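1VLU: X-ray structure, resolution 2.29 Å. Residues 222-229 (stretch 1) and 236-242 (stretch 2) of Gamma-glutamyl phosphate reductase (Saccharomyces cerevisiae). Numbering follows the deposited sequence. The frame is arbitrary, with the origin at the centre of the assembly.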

# COMPACT_ATOMS: atom_id res chain seq x y z
N LEU A 222 -9.97 -18.57 3.31
CA LEU A 222 -9.66 -17.83 2.09
C LEU A 222 -9.34 -16.36 2.41
O LEU A 222 -8.35 -15.82 1.91
CB LEU A 222 -10.81 -17.91 1.08
CG LEU A 222 -10.64 -17.06 -0.20
CD1 LEU A 222 -9.61 -17.68 -1.17
CD2 LEU A 222 -11.98 -16.78 -0.89
N VAL A 223 -10.18 -15.73 3.23
CA VAL A 223 -9.97 -14.36 3.71
C VAL A 223 -8.62 -14.21 4.41
O VAL A 223 -7.86 -13.30 4.08
CB VAL A 223 -11.10 -13.90 4.66
CG1 VAL A 223 -10.90 -12.44 5.03
CG2 VAL A 223 -12.43 -14.07 4.01
N ARG A 224 -8.32 -15.10 5.36
CA ARG A 224 -7.04 -15.12 6.07
C ARG A 224 -5.85 -15.23 5.15
O ARG A 224 -4.85 -14.56 5.34
CB ARG A 224 -6.99 -16.29 7.05
CG ARG A 224 -7.72 -16.04 8.33
CD ARG A 224 -7.81 -17.30 9.16
NE ARG A 224 -8.53 -17.00 10.39
CZ ARG A 224 -7.96 -16.74 11.56
NH1 ARG A 224 -6.63 -16.79 11.69
NH2 ARG A 224 -8.72 -16.45 12.60
N LYS A 225 -5.96 -16.10 4.16
CA LYS A 225 -4.90 -16.28 3.17
C LYS A 225 -4.69 -15.00 2.37
O LYS A 225 -3.55 -14.55 2.21
CB LYS A 225 -5.21 -17.47 2.25
CG LYS A 225 -3.99 -18.02 1.52
N ILE A 226 -5.79 -14.42 1.87
CA ILE A 226 -5.75 -13.16 1.12
C ILE A 226 -5.16 -12.04 1.97
O ILE A 226 -4.26 -11.35 1.52
CB ILE A 226 -7.17 -12.76 0.59
CG1 ILE A 226 -7.61 -13.67 -0.56
CG2 ILE A 226 -7.21 -11.27 0.13
CD1 ILE A 226 -9.13 -13.72 -0.77
N LYS A 227 -5.66 -11.86 3.19
CA LYS A 227 -5.12 -10.84 4.08
C LYS A 227 -3.60 -10.93 4.27
O LYS A 227 -2.93 -9.91 4.27
CB LYS A 227 -5.84 -10.86 5.43
CG LYS A 227 -6.69 -9.64 5.67
CD LYS A 227 -5.75 -8.46 5.94
CE LYS A 227 -6.44 -7.14 5.91
NZ LYS A 227 -5.38 -6.11 5.79
N ASP A 228 -3.06 -12.14 4.39
CA ASP A 228 -1.63 -12.30 4.60
C ASP A 228 -0.76 -12.19 3.34
O ASP A 228 0.47 -12.13 3.43
CB ASP A 228 -1.33 -13.61 5.34
CG ASP A 228 -1.39 -13.46 6.86
OD1 ASP A 228 -1.69 -12.34 7.35
OD2 ASP A 228 -1.12 -14.45 7.56
N THR A 229 -1.39 -12.13 2.18
CA THR A 229 -0.64 -12.12 0.93
C THR A 229 -0.86 -10.85 0.11
O THR A 229 -0.57 -10.83 -1.09
CB THR A 229 -0.99 -13.33 0.04
OG1 THR A 229 -1.32 -14.45 0.87
CG2 THR A 229 0.20 -13.70 -0.85
N GLY A 236 -14.49 -5.30 3.70
CA GLY A 236 -15.04 -5.81 4.96
C GLY A 236 -14.00 -6.28 5.96
O GLY A 236 -14.37 -6.89 6.94
N HIS A 237 -12.72 -6.00 5.73
CA HIS A 237 -11.63 -6.51 6.59
C HIS A 237 -10.44 -5.58 6.59
O HIS A 237 -9.44 -5.84 5.93
CB HIS A 237 -11.16 -7.91 6.12
CG HIS A 237 -12.20 -8.98 6.26
ND1 HIS A 237 -12.97 -9.40 5.20
CD2 HIS A 237 -12.64 -9.67 7.34
CE1 HIS A 237 -13.83 -10.32 5.61
NE2 HIS A 237 -13.64 -10.50 6.91
N ALA A 238 -10.55 -4.48 7.34
CA ALA A 238 -9.45 -3.51 7.39
C ALA A 238 -8.28 -4.01 8.23
O ALA A 238 -7.13 -3.66 7.97
CB ALA A 238 -9.95 -2.15 7.90
N ASP A 239 -8.58 -4.82 9.25
CA ASP A 239 -7.55 -5.29 10.17
C ASP A 239 -7.00 -6.66 9.80
O ASP A 239 -7.71 -7.51 9.25
CB ASP A 239 -8.08 -5.32 11.61
CG ASP A 239 -8.24 -3.93 12.19
OD1 ASP A 239 -7.23 -3.19 12.31
OD2 ASP A 239 -9.40 -3.57 12.54
N GLY A 240 -5.72 -6.84 10.11
CA GLY A 240 -5.08 -8.14 9.95
C GLY A 240 -5.46 -9.12 11.05
O GLY A 240 -6.25 -8.80 11.95
N ILE A 241 -4.88 -10.32 10.98
CA ILE A 241 -5.09 -11.34 12.00
C ILE A 241 -4.43 -10.94 13.32
O ILE A 241 -3.23 -10.63 13.35
CB ILE A 241 -4.56 -12.71 11.54
CG1 ILE A 241 -5.22 -13.13 10.21
CG2 ILE A 241 -4.74 -13.76 12.65
CD1 ILE A 241 -4.42 -14.15 9.43
N CYS A 242 -5.23 -10.95 14.40
CA CYS A 242 -4.79 -10.65 15.76
C CYS A 242 -4.56 -11.92 16.58
O CYS A 242 -5.42 -12.78 16.64
CB CYS A 242 -5.81 -9.78 16.46
SG CYS A 242 -6.06 -8.21 15.59
O HOH W 1 -7.64 -4.39 4.25
O HOH W 2 -2.94 -10.38 8.75

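This is a contact of side-chain packing and water bridging, in which one side of a helix lies against an irregular loop segment with no direct hydrogen bond between them. The two stretches together bury 386 Å², and the backbones stay well separated: the CA atoms of Lys227 and Gly240 are 6.5 Å apart, those of Arg224 and Ile241 7.3 Å. Side chains must therefore fill the gap.

Backbone hydrogen bonds within stretch 1 confirm the helical geometry. Lys227 N donates to Val223 O at 2.8 Å and Asp228 N to Arg224 O at 3.2 Å, the i to i-4 pattern that places Val223 and Lys227 one turn apart on the same side of the helix. Both direct their CA-to-CB bonds toward the loop, whereas that of Lys225 points away and Lys225 makes no contact.

The clearest directional contact is between Val223 and His237. Val223 CG1 sits 3.6 Å from the centroid of the His237 ring, only 9° off the ring normal, so the methyl group lies almost squarely over one face and the pair qualifies as a CH-pi interaction. The closest atoms, Val223 CG1 and His237 CE1, are 3.7 Å apart. The ring remains free to use its edge for polar bonding, and His237 ND1 does bond to a residue flanking the stretches.

Lys227 reaches farthest along the loop. With chi3 and chi4 both near t, the outer part of its chain is extended and passes a series of backbone groups: Lys227 CE is 3.3 Å from His237 O and 3.6 Å from Asp239 O, and Lys227 CD is 4.1 Å from Gly240 CA. Lys227 NZ comes within 3.7 Å of Ala238 O, but this approach is not a hydrogen bond. Instead, the ammonium is linked to the loop by water 1, whose oxygen lies 2.9 Å from His237 O, to which it donates, and which accepts a weak bond from Lys227 NZ at 3.2 Å. The carbonyls thus line the loop side of the lysine end without accepting a hydrogen bond from it.

At the other end of the contact, Ile241 loses 97 Å² to the helix, the largest share of any residue here. Ile241 CG2 lies 3.7 Å from Arg224 NH1, approaching the guanidinium obliquely, and Ile241 CD1 lies 3.8 Å from Asp228 OD2. The one aliphatic side chain packs against both charged residues, and Ile241 CD1 lies near Arg224 as well, 4.0 Å from Arg224 CG. Neither Arg224 nor Asp228 points its CA-to-CB bond toward the loop; both are sideways, and the ends of their side chains come nearer. Their polar atoms also have hydrogen-bonding partners elsewhere in the structure.

A second water supplies the polar link here. Water 2 donates to Asp228 OD1, 2.7 Å from its oxygen, and accepts from Ile241 N at 3.0 Å, joining the Asp228 carboxylate to a backbone amide. Each water therefore spans the gap between a side chain of stretch 1 and a backbone group of the loop, complementing the direct van der Waals packing.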